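PDB 3W20: putative uncharacterized protein from Burkholderia ambifaria, which is a zinc-bound double-stranded beta-helix dioxygenase that probably oxidises N-substituted L-amino acids with 2-oxoglutarate as co-substrate. Local coordinates for residues E47-S59 against V103-L115. Numbering follows the deposited sequence.
Sequences ERDAWWDDEGFSS and VNDGLRTTRFVRL
Arg-111 passes obliquely over one face of Trp-51 where the first turn of helix 111-120 meets the short helix 48-52, both packed on the outside of the double-stranded beta-helix core. The axes of segments 48-52 and 111-115 run at about a right angle, 10.8 Å apart at closest approach, and at that spacing it is side chains, above all Trp-51 and Arg-111, that meet between the helices. Arg-111 can be followed outward. Its CB sits 3.6 Å from Asp-54 OD2 and also nears Trp-51 CZ3. CG makes a CH-pi contact, 3.8 Å from the centroid of the Trp-51 six-membered ring and 18° off the normal. CD stays over that face toward the rim, and NE comes to 3.2 Å from Trp-51 CZ2. At the tip, the guanidinium is tilted 30° from the indole plane, with NH1 nearest NE1. The extended chain from CG to NE carries the guanidinium across the ring toward its rim. Beyond the indole, Leu-182 and Ile-184 of strand 178-185 continue the apolar packing.

Asp-54, in the loop just before the 3-10 segment 55-57, fastens that loop to the helix start. With CG anti to the backbone N (chi1 -162°), its OD2 accepts from Arg-111 N at 2.8 Å, a nearly straight bond arriving from above the carboxylate plane. OD1 uses its anti lone pair for Gly-56 N, forming an Asx turn, while water 1 donates to OD2 and to Trp-51 O and accepts from Phe-112 N. Two first-turn amides are thereby satisfied, and the helix N-terminus would probably favour the charged carboxylate. Thr-110 is the N-cap: its OG1 accepts from Val-113 N and donates to Leu-107 O. That leaves the methyl for Phe-57, with CG2 4.0 Å from the ring centroid and almost straight above it.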
# COMPACT_ATOMS: atom_id res chain seq x y z
N GLU A 47 9.24 7.48 34.62
CA GLU A 47 8.23 6.74 33.85
C GLU A 47 8.48 6.83 32.33
O GLU A 47 7.74 6.22 31.55
CB GLU A 47 6.81 7.20 34.25
CG GLU A 47 6.39 6.79 35.67
CD GLU A 47 5.00 7.30 36.07
OE1 GLU A 47 4.17 7.58 35.17
OE2 GLU A 47 4.71 7.43 37.29
N ARG A 48 9.55 7.54 31.94
CA ARG A 48 9.84 7.79 30.52
C ARG A 48 10.15 6.58 29.71
O ARG A 48 9.69 6.47 28.58
CB ARG A 48 10.97 8.78 30.33
CG ARG A 48 10.45 10.21 30.40
CD ARG A 48 11.03 10.88 31.59
NE ARG A 48 10.20 11.91 32.15
CZ ARG A 48 10.75 12.94 32.77
NH1 ARG A 48 12.07 12.99 32.81
NH2 ARG A 48 10.04 13.86 33.36
N ASP A 49 10.97 5.69 30.28
CA ASP A 49 11.29 4.42 29.62
C ASP A 49 10.08 3.57 29.25
O ASP A 49 10.06 2.97 28.17
CB ASP A 49 12.30 3.62 30.49
CG ASP A 49 13.72 4.07 30.29
OD1 ASP A 49 14.00 4.76 29.29
OD2 ASP A 49 14.56 3.74 31.15
N ALA A 50 9.08 3.52 30.11
CA ALA A 50 7.87 2.72 29.89
C ALA A 50 7.13 3.13 28.59
O ALA A 50 6.51 2.28 27.94
CB ALA A 50 6.91 2.78 31.10
N TRP A 51 7.19 4.42 28.22
CA TRP A 51 6.52 4.88 27.00
C TRP A 51 7.23 4.43 25.76
O TRP A 51 6.58 4.14 24.74
CB TRP A 51 6.43 6.39 27.04
CG TRP A 51 5.40 6.85 27.97
CD1 TRP A 51 5.40 6.78 29.37
CD2 TRP A 51 4.19 7.58 27.62
NE1 TRP A 51 4.27 7.40 29.88
CE2 TRP A 51 3.48 7.85 28.88
CE3 TRP A 51 3.61 7.97 26.42
CZ2 TRP A 51 2.27 8.53 28.91
CZ3 TRP A 51 2.38 8.63 26.45
CH2 TRP A 51 1.73 8.92 27.67
N TRP A 52 8.55 4.31 25.83
CA TRP A 52 9.30 3.81 24.70
C TRP A 52 9.22 2.32 24.54
O TRP A 52 9.07 1.78 23.41
CB TRP A 52 10.75 4.19 24.89
CG TRP A 52 11.62 3.77 23.75
CD1 TRP A 52 12.29 2.55 23.58
CD2 TRP A 52 12.01 4.59 22.62
NE1 TRP A 52 13.01 2.56 22.40
CE2 TRP A 52 12.90 3.77 21.80
CE3 TRP A 52 11.68 5.89 22.19
CZ2 TRP A 52 13.44 4.24 20.62
CZ3 TRP A 52 12.24 6.35 20.98
CH2 TRP A 52 13.12 5.55 20.22
N ASP A 53 9.39 1.63 25.66
CA ASP A 53 9.35 0.15 25.67
C ASP A 53 7.94 -0.43 25.62
O ASP A 53 7.80 -1.63 25.65
CB ASP A 53 10.02 -0.37 26.97
CG ASP A 53 11.43 0.15 27.17
OD1 ASP A 53 12.08 0.57 26.20
OD2 ASP A 53 11.88 0.17 28.32
N ASP A 54 6.90 0.40 25.59
CA ASP A 54 5.51 -0.02 25.31
C ASP A 54 5.42 -1.19 24.32
O ASP A 54 5.95 -1.13 23.20
CB ASP A 54 4.73 1.18 24.75
CG ASP A 54 3.22 1.03 24.81
OD1 ASP A 54 2.61 0.08 24.26
OD2 ASP A 54 2.60 1.94 25.40
N GLU A 55 4.72 -2.26 24.71
CA GLU A 55 4.66 -3.49 23.88
C GLU A 55 4.05 -3.29 22.47
O GLU A 55 4.31 -4.08 21.56
CB GLU A 55 3.95 -4.64 24.66
CG GLU A 55 4.58 -4.97 26.01
CD GLU A 55 4.01 -4.13 27.17
OE1 GLU A 55 4.03 -2.86 27.09
OE2 GLU A 55 3.51 -4.73 28.17
N GLY A 56 3.29 -2.20 22.29
CA GLY A 56 2.67 -1.85 21.02
C GLY A 56 3.65 -1.39 19.94
O GLY A 56 3.28 -1.32 18.77
N PHE A 57 4.90 -1.09 20.31
CA PHE A 57 5.94 -0.77 19.30
C PHE A 57 6.65 -2.01 18.74
O PHE A 57 7.43 -1.89 17.81
CB PHE A 57 7.00 0.21 19.84
CG PHE A 57 6.48 1.59 20.04
CD1 PHE A 57 6.02 2.33 18.95
CD2 PHE A 57 6.44 2.16 21.30
CE1 PHE A 57 5.53 3.62 19.12
CE2 PHE A 57 5.95 3.43 21.50
CZ PHE A 57 5.49 4.18 20.40
N SER A 58 6.33 -3.19 19.27
CA SER A 58 7.19 -4.36 19.08
C SER A 58 7.30 -4.99 17.67
O SER A 58 8.40 -5.45 17.31
CB SER A 58 6.93 -5.43 20.15
OG SER A 58 6.01 -6.41 19.71
N SER A 59 6.21 -5.01 16.88
CA SER A 59 6.16 -5.76 15.58
C SER A 59 6.22 -7.29 15.73
O SER A 59 6.93 -7.99 15.00
CB SER A 59 7.24 -5.28 14.57
OG SER A 59 6.92 -4.00 14.05
N VAL A 103 1.82 -2.94 11.27
CA VAL A 103 2.34 -2.39 12.51
C VAL A 103 1.28 -1.58 13.30
O VAL A 103 1.43 -1.40 14.54
CB VAL A 103 3.59 -1.53 12.32
CG1 VAL A 103 4.63 -2.15 11.39
CG2 VAL A 103 3.22 -0.19 11.76
N ASN A 104 0.22 -1.13 12.66
CA ASN A 104 -0.75 -0.24 13.35
C ASN A 104 -1.55 -0.97 14.45
O ASN A 104 -1.96 -0.33 15.39
CB ASN A 104 -1.75 0.38 12.41
CG ASN A 104 -1.21 1.65 11.74
OD1 ASN A 104 -0.14 2.13 12.07
ND2 ASN A 104 -1.97 2.17 10.85
N ASP A 105 -1.69 -2.30 14.34
CA ASP A 105 -2.43 -3.06 15.34
C ASP A 105 -1.78 -2.94 16.71
O ASP A 105 -2.46 -2.68 17.73
CB ASP A 105 -2.61 -4.52 14.90
CG ASP A 105 -3.75 -4.68 13.86
OD1 ASP A 105 -4.58 -3.77 13.68
OD2 ASP A 105 -3.81 -5.75 13.20
N GLY A 106 -0.46 -3.07 16.72
CA GLY A 106 0.35 -2.69 17.87
C GLY A 106 0.37 -1.19 18.20
O GLY A 106 0.16 -0.77 19.38
N LEU A 107 0.60 -0.33 17.17
CA LEU A 107 0.70 1.12 17.53
C LEU A 107 -0.57 1.70 18.14
O LEU A 107 -0.52 2.55 19.01
CB LEU A 107 1.07 1.97 16.27
CG LEU A 107 2.46 1.70 15.74
CD1 LEU A 107 2.65 2.38 14.37
CD2 LEU A 107 3.57 2.13 16.72
N ARG A 108 -1.73 1.22 17.72
CA ARG A 108 -2.93 1.78 18.24
C ARG A 108 -3.10 1.49 19.72
O ARG A 108 -3.85 2.18 20.34
CB ARG A 108 -4.16 1.28 17.48
CG ARG A 108 -4.60 -0.12 17.91
CD ARG A 108 -6.00 -0.42 17.39
NE ARG A 108 -6.15 0.21 16.08
CZ ARG A 108 -5.65 -0.27 14.94
NH1 ARG A 108 -5.01 -1.43 14.92
NH2 ARG A 108 -5.77 0.42 13.81
N THR A 109 -2.35 0.53 20.27
CA THR A 109 -2.46 0.20 21.71
C THR A 109 -1.45 0.97 22.56
O THR A 109 -1.45 0.86 23.78
CB THR A 109 -2.29 -1.32 22.00
OG1 THR A 109 -0.94 -1.74 21.71
CG2 THR A 109 -3.31 -2.14 21.14
N THR A 110 -0.53 1.68 21.91
CA THR A 110 0.50 2.36 22.66
C THR A 110 -0.05 3.49 23.50
O THR A 110 -1.03 4.13 23.13
CB THR A 110 1.67 2.88 21.78
OG1 THR A 110 1.20 3.94 20.97
CG2 THR A 110 2.22 1.82 20.90
N ARG A 111 0.58 3.75 24.65
CA ARG A 111 0.19 4.89 25.45
C ARG A 111 0.30 6.21 24.72
O ARG A 111 -0.58 7.11 24.82
CB ARG A 111 1.03 4.96 26.68
CG ARG A 111 0.20 5.66 27.69
CD ARG A 111 0.70 5.31 29.05
NE ARG A 111 0.23 6.34 29.97
CZ ARG A 111 0.62 6.42 31.23
NH1 ARG A 111 1.51 5.54 31.68
NH2 ARG A 111 0.17 7.38 32.00
N PHE A 112 1.34 6.29 23.90
CA PHE A 112 1.56 7.48 23.08
C PHE A 112 0.40 7.74 22.12
O PHE A 112 -0.08 8.86 22.05
CB PHE A 112 2.92 7.40 22.33
CG PHE A 112 3.18 8.62 21.48
CD1 PHE A 112 3.39 9.84 22.07
CD2 PHE A 112 3.16 8.55 20.10
CE1 PHE A 112 3.61 10.99 21.27
CE2 PHE A 112 3.36 9.69 19.30
CZ PHE A 112 3.57 10.90 19.88
N VAL A 113 -0.03 6.74 21.36
CA VAL A 113 -1.10 6.93 20.34
C VAL A 113 -2.40 7.16 21.12
O VAL A 113 -3.15 8.06 20.79
CB VAL A 113 -1.19 5.77 19.35
CG1 VAL A 113 -2.44 5.86 18.45
CG2 VAL A 113 0.01 5.76 18.45
N ARG A 114 -2.59 6.41 22.22
CA ARG A 114 -3.80 6.56 23.03
C ARG A 114 -3.92 7.98 23.64
O ARG A 114 -5.03 8.47 23.86
CB ARG A 114 -3.87 5.47 24.10
CG ARG A 114 -4.28 4.12 23.57
CD ARG A 114 -4.23 3.11 24.72
NE ARG A 114 -4.57 1.81 24.15
CZ ARG A 114 -5.78 1.26 24.17
NH1 ARG A 114 -6.80 1.84 24.82
NH2 ARG A 114 -5.97 0.11 23.55
N LEU A 115 -2.81 8.66 23.88
CA LEU A 115 -2.88 10.05 24.30
C LEU A 115 -3.80 10.88 23.42
O LEU A 115 -4.69 11.57 23.89
CB LEU A 115 -1.47 10.66 24.36
CG LEU A 115 -1.08 11.73 25.33
CD1 LEU A 115 -1.40 11.30 26.76
CD2 LEU A 115 0.42 11.88 25.12
O HOH W 1 3.73 4.61 24.40